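Local coordinates for protein DNA alpha-glucosyltransferase (Enterobacteria phage T4, PDB 1XV5) that belongs to the GT-B clan of glycosyltransferases and holds uridine-5'-diphosphate in a pocket of its two-sheet alpha/beta structure, at residues N200-R205 with Y292-L297; G211-F216 with F241-E246; V321-T326 with F349-M354. All coordinates share one frame; numbering follows the deposited sequence.

Contact 1 of 3, residues N200-R205 with Y292-L297; sequences NRWIGR and YQLSKL. With UDP (uridine-5'-diphosphate), chain C.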
loop_
_atom_site.group_PDB
_atom_site.type_symbol
_atom_site.label_atom_id
_atom_site.label_comp_id
_atom_site.label_asym_id
_atom_site.label_seq_id
_atom_site.Cartn_x
_atom_site.Cartn_y
_atom_site.Cartn_z
ATOM N N ASN A 200 -21.115 2.703 3.842
ATOM C CA ASN A 200 -19.942 3.505 3.534
ATOM C C ASN A 200 -18.796 2.810 4.251
ATOM O O ASN A 200 -18.740 2.798 5.477
ATOM C CB ASN A 200 -20.147 4.932 4.047
ATOM C CG ASN A 200 -21.374 5.587 3.439
ATOM O OD1 ASN A 200 -22.494 5.438 3.937
ATOM N ND2 ASN A 200 -21.172 6.298 2.343
ATOM N N ARG A 201 -17.888 2.230 3.474
ATOM C CA ARG A 201 -16.786 1.460 4.036
ATOM C C ARG A 201 -15.403 2.053 3.794
ATOM O O ARG A 201 -14.959 2.204 2.657
ATOM C CB ARG A 201 -16.865 0.032 3.476
ATOM C CG ARG A 201 -15.977 -1.017 4.152
ATOM C CD ARG A 201 -16.181 -2.384 3.486
ATOM N NE ARG A 201 -17.584 -2.808 3.507
ATOM C CZ ARG A 201 -18.171 -3.451 4.516
ATOM N NH1 ARG A 201 -17.482 -3.769 5.605
ATOM N NH2 ARG A 201 -19.463 -3.748 4.449
ATOM N N TRP A 202 -14.734 2.386 4.892
ATOM C CA TRP A 202 -13.387 2.949 4.879
ATOM C C TRP A 202 -12.423 1.794 5.157
ATOM O O TRP A 202 -12.725 0.928 5.979
ATOM C CB TRP A 202 -13.274 3.985 6.002
ATOM C CG TRP A 202 -11.941 4.667 6.136
ATOM C CD1 TRP A 202 -11.589 5.889 5.628
ATOM C CD2 TRP A 202 -10.797 4.189 6.860
ATOM N NE1 TRP A 202 -10.298 6.203 5.995
ATOM C CE2 TRP A 202 -9.791 5.176 6.753
ATOM C CE3 TRP A 202 -10.526 3.022 7.593
ATOM C CZ2 TRP A 202 -8.532 5.033 7.350
ATOM C CZ3 TRP A 202 -9.272 2.880 8.188
ATOM C CH2 TRP A 202 -8.292 3.880 8.062
ATOM N N ILE A 203 -11.281 1.769 4.473
ATOM C CA ILE A 203 -10.277 0.727 4.702
ATOM C C ILE A 203 -8.891 1.346 4.871
ATOM O O ILE A 203 -8.555 2.338 4.218
ATOM C CB ILE A 203 -10.213 -0.312 3.546
ATOM C CG1 ILE A 203 -10.075 0.397 2.196
ATOM C CG2 ILE A 203 -11.446 -1.208 3.584
ATOM C CD1 ILE A 203 -9.757 -0.557 1.033
ATOM N N GLY A 204 -8.094 0.759 5.760
ATOM C CA GLY A 204 -6.751 1.252 6.010
ATOM C C GLY A 204 -6.201 0.674 7.302
ATOM O O GLY A 204 -6.404 -0.504 7.595
ATOM N N ARG A 205 -5.491 1.500 8.069
ATOM C CA ARG A 205 -4.933 1.080 9.353
ATOM C C ARG A 205 -4.848 2.290 10.267
ATOM O O ARG A 205 -5.081 3.415 9.829
ATOM C CB ARG A 205 -3.563 0.414 9.181
ATOM C CG ARG A 205 -2.557 1.175 8.349
ATOM C CD ARG A 205 -1.372 0.269 8.031
ATOM N NE ARG A 205 -0.387 0.925 7.180
ATOM C CZ ARG A 205 0.482 1.838 7.602
ATOM N NH1 ARG A 205 1.336 2.382 6.750
ATOM N NH2 ARG A 205 0.503 2.200 8.878
ATOM N N TYR A 292 -14.129 4.327 1.003
ATOM C CA TYR A 292 -13.352 5.501 1.358
ATOM C C TYR A 292 -11.882 5.213 1.600
ATOM O O TYR A 292 -11.524 4.262 2.289
ATOM C CB TYR A 292 -13.932 6.141 2.619
ATOM C CG TYR A 292 -15.342 6.655 2.458
ATOM C CD1 TYR A 292 -15.612 8.023 2.501
ATOM C CD2 TYR A 292 -16.407 5.777 2.262
ATOM C CE1 TYR A 292 -16.914 8.507 2.350
ATOM C CE2 TYR A 292 -17.712 6.248 2.110
ATOM C CZ TYR A 292 -17.956 7.613 2.156
ATOM O OH TYR A 292 -19.243 8.085 2.005
ATOM N N GLN A 293 -11.036 6.055 1.024
ATOM C CA GLN A 293 -9.593 5.949 1.192
ATOM C C GLN A 293 -9.217 7.413 1.304
ATOM O O GLN A 293 -9.133 8.125 0.303
ATOM C CB GLN A 293 -8.956 5.302 -0.038
ATOM C CG GLN A 293 -7.669 4.556 0.277
ATOM C CD GLN A 293 -6.494 5.482 0.525
ATOM O OE1 GLN A 293 -6.665 6.669 0.791
ATOM N NE2 GLN A 293 -5.290 4.935 0.444
ATOM N N LEU A 294 -9.017 7.866 2.537
ATOM C CA LEU A 294 -8.734 9.269 2.780
ATOM C C LEU A 294 -7.298 9.627 3.137
ATOM O O LEU A 294 -7.060 10.564 3.904
ATOM C CB LEU A 294 -9.694 9.777 3.860
ATOM C CG LEU A 294 -11.173 9.487 3.574
ATOM C CD1 LEU A 294 -12.028 9.948 4.751
ATOM C CD2 LEU A 294 -11.604 10.185 2.283
ATOM N N SER A 295 -6.340 8.901 2.576
ATOM C CA SER A 295 -4.940 9.203 2.845
ATOM C C SER A 295 -4.653 10.632 2.396
ATOM O O SER A 295 -5.095 11.069 1.330
ATOM C CB SER A 295 -4.023 8.216 2.123
ATOM O OG SER A 295 -4.077 6.955 2.767
ATOM N N LYS A 296 -3.904 11.351 3.223
ATOM C CA LYS A 296 -3.592 12.752 2.970
ATOM C C LYS A 296 -2.122 13.081 3.196
ATOM O O LYS A 296 -1.788 14.024 3.925
ATOM C CB LYS A 296 -4.463 13.611 3.888
ATOM C CG LYS A 296 -4.385 13.174 5.355
ATOM C CD LYS A 296 -5.672 13.473 6.104
ATOM C CE LYS A 296 -5.939 14.963 6.174
ATOM N NZ LYS A 296 -7.228 15.251 6.853
ATOM N N LEU A 297 -1.244 12.306 2.568
ATOM C CA LEU A 297 0.190 12.529 2.698
ATOM C C LEU A 297 0.570 13.919 2.212
ATOM O O LEU A 297 -0.074 14.477 1.321
ATOM C CB LEU A 297 0.971 11.500 1.873
ATOM C CG LEU A 297 1.011 10.060 2.383
ATOM C CD1 LEU A 297 1.617 9.167 1.312
ATOM C CD2 LEU A 297 1.821 9.986 3.676
HETATM N N1 UDP C . -4.684 -4.844 4.209
HETATM C C2 UDP C . -5.245 -6.055 4.560
HETATM N N3 UDP C . -5.691 -6.130 5.856
HETATM C C4 UDP C . -5.639 -5.131 6.811
HETATM C C5 UDP C . -5.054 -3.905 6.362
HETATM C C6 UDP C . -4.604 -3.807 5.107
HETATM O O2 UDP C . -5.348 -6.987 3.780
HETATM O O4 UDP C . -6.083 -5.348 7.938
HETATM C "C1'" UDP C . -4.167 -4.708 2.843
HETATM C "C2'" UDP C . -4.817 -3.602 2.019
HETATM O "O2'" UDP C . -6.053 -4.026 1.485
HETATM C "C3'" UDP C . -3.730 -3.370 0.978
HETATM C "C4'" UDP C . -2.465 -3.459 1.830
HETATM O "O4'" UDP C . -2.804 -4.350 2.926
HETATM O "O3'" UDP C . -3.753 -4.434 0.026
HETATM C "C5'" UDP C . -1.975 -2.137 2.389
HETATM O "O5'" UDP C . -1.291 -1.409 1.375
HETATM P PA UDP C . -1.515 0.151 1.131
HETATM O O1A UDP C . -0.626 0.505 0.005
HETATM O O2A UDP C . -2.974 0.414 1.015
HETATM O O3A UDP C . -1.003 0.890 2.499
HETATM P PB UDP C . 0.185 0.517 3.564
HETATM O O1B UDP C . 0.752 1.807 4.036
HETATM O O2B UDP C . -0.373 -0.432 4.553
HETATM O O3B UDP C . 1.282 -0.231 2.692
#

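Contact 2 of 3, residues G211-F216 with F241-E246; sequences GFYQMF and FIAIKE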
loop_
_atom_site.group_PDB
_atom_site.type_symbol
_atom_site.label_atom_id
_atom_site.label_comp_id
_atom_site.label_asym_id
_atom_site.label_seq_id
_atom_site.Cartn_x
_atom_site.Cartn_y
_atom_site.Cartn_z
ATOM N N GLY A 211 -6.280 9.155 7.278
ATOM C CA GLY A 211 -7.542 9.877 7.352
ATOM C C GLY A 211 -8.736 9.269 8.066
ATOM O O GLY A 211 -9.873 9.561 7.700
ATOM N N PHE A 212 -8.521 8.444 9.088
ATOM C CA PHE A 212 -9.671 7.867 9.768
ATOM C C PHE A 212 -10.461 8.898 10.578
ATOM O O PHE A 212 -11.677 8.781 10.705
ATOM C CB PHE A 212 -9.274 6.662 10.649
ATOM C CG PHE A 212 -8.252 6.964 11.716
ATOM C CD1 PHE A 212 -6.898 6.738 11.486
ATOM C CD2 PHE A 212 -8.650 7.431 12.964
ATOM C CE1 PHE A 212 -5.951 6.967 12.489
ATOM C CE2 PHE A 212 -7.716 7.666 13.974
ATOM C CZ PHE A 212 -6.363 7.431 13.735
ATOM N N TYR A 213 -9.795 9.922 11.107
ATOM C CA TYR A 213 -10.525 10.935 11.869
ATOM C C TYR A 213 -11.517 11.655 10.969
ATOM O O TYR A 213 -12.607 12.028 11.402
ATOM C CB TYR A 213 -9.572 11.963 12.484
ATOM C CG TYR A 213 -8.924 11.502 13.763
ATOM C CD1 TYR A 213 -7.540 11.376 13.862
ATOM C CD2 TYR A 213 -9.699 11.176 14.876
ATOM C CE1 TYR A 213 -6.938 10.934 15.041
ATOM C CE2 TYR A 213 -9.110 10.730 16.060
ATOM C CZ TYR A 213 -7.730 10.612 16.135
ATOM O OH TYR A 213 -7.140 10.166 17.303
ATOM N N GLN A 214 -11.130 11.852 9.713
ATOM C CA GLN A 214 -11.996 12.524 8.759
ATOM C C GLN A 214 -13.220 11.673 8.431
ATOM O O GLN A 214 -14.295 12.202 8.126
ATOM C CB GLN A 214 -11.207 12.879 7.493
ATOM C CG GLN A 214 -10.255 14.072 7.687
ATOM C CD GLN A 214 -9.101 13.796 8.654
ATOM O OE1 GLN A 214 -8.665 14.688 9.385
ATOM N NE2 GLN A 214 -8.595 12.569 8.645
ATOM N N MET A 215 -13.067 10.354 8.510
ATOM C CA MET A 215 -14.187 9.456 8.249
ATOM C C MET A 215 -15.177 9.551 9.418
ATOM O O MET A 215 -16.393 9.619 9.214
ATOM C CB MET A 215 -13.695 8.014 8.095
ATOM C CG MET A 215 -14.748 7.056 7.545
ATOM S SD MET A 215 -15.225 7.447 5.840
ATOM C CE MET A 215 -16.801 6.598 5.726
ATOM N N PHE A 216 -14.655 9.557 10.643
ATOM C CA PHE A 216 -15.507 9.674 11.827
ATOM C C PHE A 216 -16.288 10.980 11.739
ATOM O O PHE A 216 -17.481 11.031 12.047
ATOM C CB PHE A 216 -14.668 9.701 13.111
ATOM C CG PHE A 216 -14.162 8.354 13.549
ATOM C CD1 PHE A 216 -15.046 7.312 13.818
ATOM C CD2 PHE A 216 -12.799 8.139 13.737
ATOM C CE1 PHE A 216 -14.578 6.077 14.270
ATOM C CE2 PHE A 216 -12.325 6.910 14.188
ATOM C CZ PHE A 216 -13.215 5.878 14.455
ATOM N N PHE A 241 -4.737 4.434 18.364
ATOM C CA PHE A 241 -6.148 4.082 18.426
ATOM C C PHE A 241 -6.764 4.563 19.736
ATOM O O PHE A 241 -7.905 5.018 19.766
ATOM C CB PHE A 241 -6.349 2.566 18.306
ATOM C CG PHE A 241 -7.786 2.176 18.142
ATOM C CD1 PHE A 241 -8.381 2.196 16.884
ATOM C CD2 PHE A 241 -8.575 1.887 19.254
ATOM C CE1 PHE A 241 -9.749 1.946 16.733
ATOM C CE2 PHE A 241 -9.937 1.636 19.116
ATOM C CZ PHE A 241 -10.526 1.668 17.851
ATOM N N ILE A 242 -6.006 4.460 20.822
ATOM C CA ILE A 242 -6.500 4.880 22.130
ATOM C C ILE A 242 -6.919 6.349 22.130
ATOM O O ILE A 242 -7.825 6.749 22.863
ATOM C CB ILE A 242 -5.424 4.634 23.217
ATOM C CG1 ILE A 242 -5.215 3.126 23.383
ATOM C CG2 ILE A 242 -5.844 5.262 24.543
ATOM C CD1 ILE A 242 -4.019 2.749 24.228
ATOM N N ALA A 243 -6.268 7.145 21.291
ATOM C CA ALA A 243 -6.571 8.570 21.206
ATOM C C ALA A 243 -8.013 8.822 20.776
ATOM O O ALA A 243 -8.602 9.839 21.134
ATOM C CB ALA A 243 -5.612 9.246 20.235
ATOM N N ILE A 244 -8.578 7.897 20.005
ATOM C CA ILE A 244 -9.949 8.043 19.530
ATOM C C ILE A 244 -10.945 8.108 20.688
ATOM O O ILE A 244 -11.787 9.006 20.744
ATOM C CB ILE A 244 -10.329 6.880 18.593
ATOM C CG1 ILE A 244 -9.396 6.881 17.376
ATOM C CG2 ILE A 244 -11.784 7.015 18.157
ATOM C CD1 ILE A 244 -9.513 5.637 16.503
ATOM N N LYS A 245 -10.844 7.153 21.608
ATOM C CA LYS A 245 -11.731 7.114 22.764
ATOM C C LYS A 245 -11.501 8.339 23.640
ATOM O O LYS A 245 -12.450 8.947 24.131
ATOM C CB LYS A 245 -11.485 5.847 23.590
ATOM C CG LYS A 245 -12.261 5.814 24.907
ATOM C CD LYS A 245 -11.943 4.567 25.720
ATOM C CE LYS A 245 -12.588 4.620 27.106
ATOM N NZ LYS A 245 -14.074 4.733 27.050
ATOM N N GLU A 246 -10.234 8.687 23.836
ATOM C CA GLU A 246 -9.879 9.843 24.649
ATOM C C GLU A 246 -10.545 11.108 24.122
ATOM O O GLU A 246 -10.914 11.992 24.897
ATOM C CB GLU A 246 -8.357 10.027 24.675
ATOM C CG GLU A 246 -7.617 8.949 25.455
ATOM C CD GLU A 246 -6.108 9.108 25.406
ATOM O OE1 GLU A 246 -5.412 8.389 26.153
ATOM O OE2 GLU A 246 -5.613 9.944 24.620
#

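Contact 3 of 3, residues V321-T326 with F349-M354; sequences VFWKST and FDENDM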
loop_
_atom_site.group_PDB
_atom_site.type_symbol
_atom_site.label_atom_id
_atom_site.label_comp_id
_atom_site.label_asym_id
_atom_site.label_seq_id
_atom_site.Cartn_x
_atom_site.Cartn_y
_atom_site.Cartn_z
ATOM N N VAL A 321 -14.096 7.003 -2.991
ATOM C CA VAL A 321 -14.155 8.337 -2.420
ATOM C C VAL A 321 -12.740 8.557 -1.886
ATOM O O VAL A 321 -12.345 7.932 -0.901
ATOM C CB VAL A 321 -15.188 8.424 -1.280
ATOM C CG1 VAL A 321 -15.183 9.828 -0.680
ATOM C CG2 VAL A 321 -16.586 8.079 -1.816
ATOM N N PHE A 322 -11.981 9.421 -2.563
ATOM C CA PHE A 322 -10.591 9.714 -2.193
ATOM C C PHE A 322 -10.414 11.138 -1.664
ATOM O O PHE A 322 -11.233 12.017 -1.925
ATOM C CB PHE A 322 -9.653 9.575 -3.403
ATOM C CG PHE A 322 -9.563 8.185 -3.992
ATOM C CD1 PHE A 322 -10.035 7.068 -3.314
ATOM C CD2 PHE A 322 -8.944 8.003 -5.232
ATOM C CE1 PHE A 322 -9.893 5.784 -3.857
ATOM C CE2 PHE A 322 -8.794 6.730 -5.785
ATOM C CZ PHE A 322 -9.270 5.617 -5.097
ATOM N N TRP A 323 -9.313 11.359 -0.947
ATOM C CA TRP A 323 -8.992 12.676 -0.397
ATOM C C TRP A 323 -8.638 13.608 -1.555
ATOM O O TRP A 323 -7.717 13.334 -2.324
ATOM C CB TRP A 323 -7.808 12.555 0.572
ATOM C CG TRP A 323 -7.486 13.810 1.324
ATOM C CD1 TRP A 323 -6.423 14.640 1.120
ATOM C CD2 TRP A 323 -8.225 14.366 2.416
ATOM N NE1 TRP A 323 -6.452 15.680 2.019
ATOM C CE2 TRP A 323 -7.548 15.537 2.827
ATOM C CE3 TRP A 323 -9.396 13.989 3.090
ATOM C CZ2 TRP A 323 -8.002 16.335 3.884
ATOM C CZ3 TRP A 323 -9.849 14.783 4.143
ATOM C CH2 TRP A 323 -9.149 15.944 4.528
ATOM N N LYS A 324 -9.371 14.711 -1.674
ATOM C CA LYS A 324 -9.152 15.671 -2.755
ATOM C C LYS A 324 -7.706 16.111 -2.987
ATOM O O LYS A 324 -7.195 15.997 -4.106
ATOM C CB LYS A 324 -10.026 16.909 -2.532
ATOM C CG LYS A 324 -9.987 17.911 -3.681
ATOM C CD LYS A 324 -10.851 19.130 -3.378
ATOM C CE LYS A 324 -10.912 20.070 -4.573
ATOM N NZ LYS A 324 -11.686 21.307 -4.280
ATOM N N SER A 325 -7.045 16.617 -1.949
ATOM C CA SER A 325 -5.674 17.094 -2.110
ATOM C C SER A 325 -4.722 16.015 -2.609
ATOM O O SER A 325 -3.744 16.320 -3.284
ATOM C CB SER A 325 -5.139 17.693 -0.803
ATOM O OG SER A 325 -4.787 16.687 0.129
ATOM N N THR A 326 -5.003 14.756 -2.284
ATOM C CA THR A 326 -4.144 13.673 -2.748
ATOM C C THR A 326 -4.298 13.541 -4.263
ATOM O O THR A 326 -3.314 13.350 -4.989
ATOM C CB THR A 326 -4.495 12.347 -2.045
ATOM O OG1 THR A 326 -4.134 12.442 -0.660
ATOM C CG2 THR A 326 -3.740 11.189 -2.672
ATOM N N PHE A 349 -13.318 13.649 -1.939
ATOM C CA PHE A 349 -13.708 14.107 -0.613
ATOM C C PHE A 349 -13.079 15.462 -0.319
ATOM O O PHE A 349 -11.859 15.596 -0.309
ATOM C CB PHE A 349 -13.249 13.074 0.415
ATOM C CG PHE A 349 -13.756 13.320 1.806
ATOM C CD1 PHE A 349 -13.160 14.278 2.623
ATOM C CD2 PHE A 349 -14.822 12.580 2.305
ATOM C CE1 PHE A 349 -13.618 14.492 3.925
ATOM C CE2 PHE A 349 -15.289 12.784 3.603
ATOM C CZ PHE A 349 -14.683 13.744 4.415
ATOM N N ASP A 350 -13.920 16.460 -0.066
ATOM C CA ASP A 350 -13.447 17.815 0.207
ATOM C C ASP A 350 -13.772 18.203 1.643
ATOM O O ASP A 350 -14.930 18.471 1.971
ATOM C CB ASP A 350 -14.123 18.801 -0.748
ATOM C CG ASP A 350 -13.491 20.178 -0.707
ATOM O OD1 ASP A 350 -12.814 20.491 0.293
ATOM O OD2 ASP A 350 -13.682 20.948 -1.671
ATOM N N GLU A 351 -12.755 18.245 2.497
ATOM C CA GLU A 351 -12.970 18.586 3.899
ATOM C C GLU A 351 -13.530 19.998 4.069
ATOM O O GLU A 351 -14.140 20.307 5.093
ATOM C CB GLU A 351 -11.666 18.456 4.689
ATOM C CG GLU A 351 -10.702 19.613 4.505
ATOM C CD GLU A 351 -9.485 19.501 5.408
ATOM O OE1 GLU A 351 -9.657 19.139 6.591
ATOM O OE2 GLU A 351 -8.363 19.783 4.937
ATOM N N ASN A 352 -13.322 20.848 3.070
ATOM C CA ASN A 352 -13.813 22.223 3.124
ATOM C C ASN A 352 -15.218 22.365 2.555
ATOM O O ASN A 352 -15.811 23.444 2.598
ATOM C CB ASN A 352 -12.851 23.149 2.385
ATOM C CG ASN A 352 -11.566 23.382 3.155
ATOM O OD1 ASN A 352 -10.536 23.725 2.576
ATOM N ND2 ASN A 352 -11.623 23.209 4.472
ATOM N N ASP A 353 -15.746 21.273 2.012
ATOM C CA ASP A 353 -17.091 21.275 1.460
ATOM C C ASP A 353 -17.629 19.849 1.449
ATOM O O ASP A 353 -17.920 19.283 0.393
ATOM C CB ASP A 353 -17.101 21.851 0.042
ATOM C CG ASP A 353 -18.508 22.145 -0.454
ATOM O OD1 ASP A 353 -18.650 22.621 -1.599
ATOM O OD2 ASP A 353 -19.473 21.901 0.299
ATOM N N MET A 354 -17.744 19.265 2.636
ATOM C CA MET A 354 -18.247 17.908 2.749
ATOM C C MET A 354 -19.701 17.834 2.298
ATOM O O MET A 354 -20.183 16.773 1.895
ATOM C CB MET A 354 -18.105 17.413 4.189
ATOM C CG MET A 354 -16.656 17.168 4.596
ATOM S SD MET A 354 -16.482 16.500 6.255
ATOM C CE MET A 354 -16.370 18.018 7.209
#

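Contact 1 of 3, residues N200-R205 with Y292-L297
W202 and Y292 pair in parallel, with their CA atoms 4.3 Å apart. Y292 N donates to R201 O at 2.8 Å. Y292 O accepts a weak bond from I203 N at 3.3 Å. The same oxygen takes a CA-H...O contact from W202. Both side chains of the pair lie on one face of the sheet. W202 has CG anti to the backbone N (chi1 180°), and its CD1 touches Y292 CB at 3.8 Å. L294 CG reaches the same CD1 end of the indole. Further along the tyrosine, Y292 CE2 rests on N200 CB at 3.4 Å. M215 and F218 of helix 212-223 pack on this face. Strands 199-203 and 288-293 are neighbours inside a parallel sheet, that of one of the two Rossmann-like domains of a GT-B protein. As in such folds, the loop after a strand's C-terminal end reaches the ligand. R205, just past strand 199-203, grips the terminal phosphate of UDP with two donors. R205 NE bonds O2B of UDP at 3.0 Å, and R205 NH1 bonds O1B of UDP at 2.8 Å. K210 and R47 also bond UDP. On the other segment, Q293 OE1 accepts from S295 N at 2.9 Å, a side-chain bond to the backbone two residues on. Q293 NE2 is bonded in turn to E307 and T309.

Contact 2 of 3, residues G211-F216 with F241-E246
F212 O is gripped by two backbone amides, and the F212 ring presses on I244 across the contact. F216 N bonds F212 O at 3.1 Å; M215 N adds a weak bond to F212 O at 3.0 Å. F212 and F216 thus sit one helical turn apart, and both meet I244. F212 CE2 touches I244 CD1 at 3.7 Å. F216 CE2 meets I244 CD1 at 3.9 Å, and the F216 side chain runs at about a right angle to the isoleucine. I244 CG2 also lies against the CE2 and CZ rim of F216. F212 CE2 stands 3.5 Å above the plane of the Y213 ring, over its centre. The two helix segments are far apart for direct packing, with axes 12.2 Å apart at closest and 30° between their directions. Large side chains bridge the gap. Helix 212-223 links strands 199-203 and 229-233, and helix 239-246 links strand 229-233 to 251-254, so the two belong to successive beta-alpha-beta units of a parallel sheet. Y213 reaches over with its hydroxyl: Y213 OH lies 3.4 Å from A243 CB, while Y213 CE2 lies near I244 CG1. K247 makes a cation-pi contact with the Y213 ring. M232 of strand 229-233 touches F212 and F216, and I249 packs on Y213, F216 and I244.

Contact 3 of 3, residues V321-T326 with F349-M354
W323 and F349 both carry CG anti to the backbone N (chi1 -173° and -172°), and their rings leave the same face of the sheet. The rings meet rim to rim, and neither covers the face of the other. Their planes are only 20° apart, and the centroid of the six-membered ring of W323 is 5.8 Å from that of F349. The closest atoms are W323 CZ3 and F349 CD1, at 3.7 Å. E351 comes to the outer end of the indole: E351 CB lies 3.6 Å from W323 CH2, and E351 OE1 sits at the indole edge, in plane. V321 CG1 touches F349 CB at 3.9 Å and lies near the plane of the phenyl ring, at its edge. Helix 212-223 adds F218, edge-to-face with F349, and Q214, packed on W323.

The backbones pair in parallel at W323 and F349. F349 N donates to F322 O at 2.6 Å. K324 N donates to F349 O at 3.0 Å. The fully extended K324 runs side by side with D350, pointing the same way. K324 NZ makes a weak bond of 3.3 Å to D350 OD2, as part of a salt bridge. The other carboxylate oxygen, D350 OD1, accepts from N352 N at 2.8 Å, which makes an Asx turn. A type I turn from D350 to D353 overlaps it. D353 then caps the helix that follows, through S356 N. Strand 347-349 is an outermost strand of the parallel sheet, so the arrangement is the edge strand of a Rossmann-like domain, joined to its neighbour and then turned into the next helix.

In the fold
All three contacts belong to the domain built on the sheet of strands 199-203, 288-293 and 319-323. Contact 1 is wholly buried: it joins neighbouring strands within the sheet and leads to the ligand. Contact 3, partly buried, repeats that backbone pairing at the sheet's edge, where partly exposed K324 and D350, exposed E351 and a turn are added. Contact 2 joins helices instead, through side-chain packing. Its centre is buried and its margin, Y213 and A243, partly exposed. It is nested in the chain between the two segments of contact 1, and L294 CD1 packs on G211 O. Q293 N to V321 O and T326 OG1 to S295 O tie contacts 1 and 3. Q214 O of contact 2 lies near F349 CZ of contact 3.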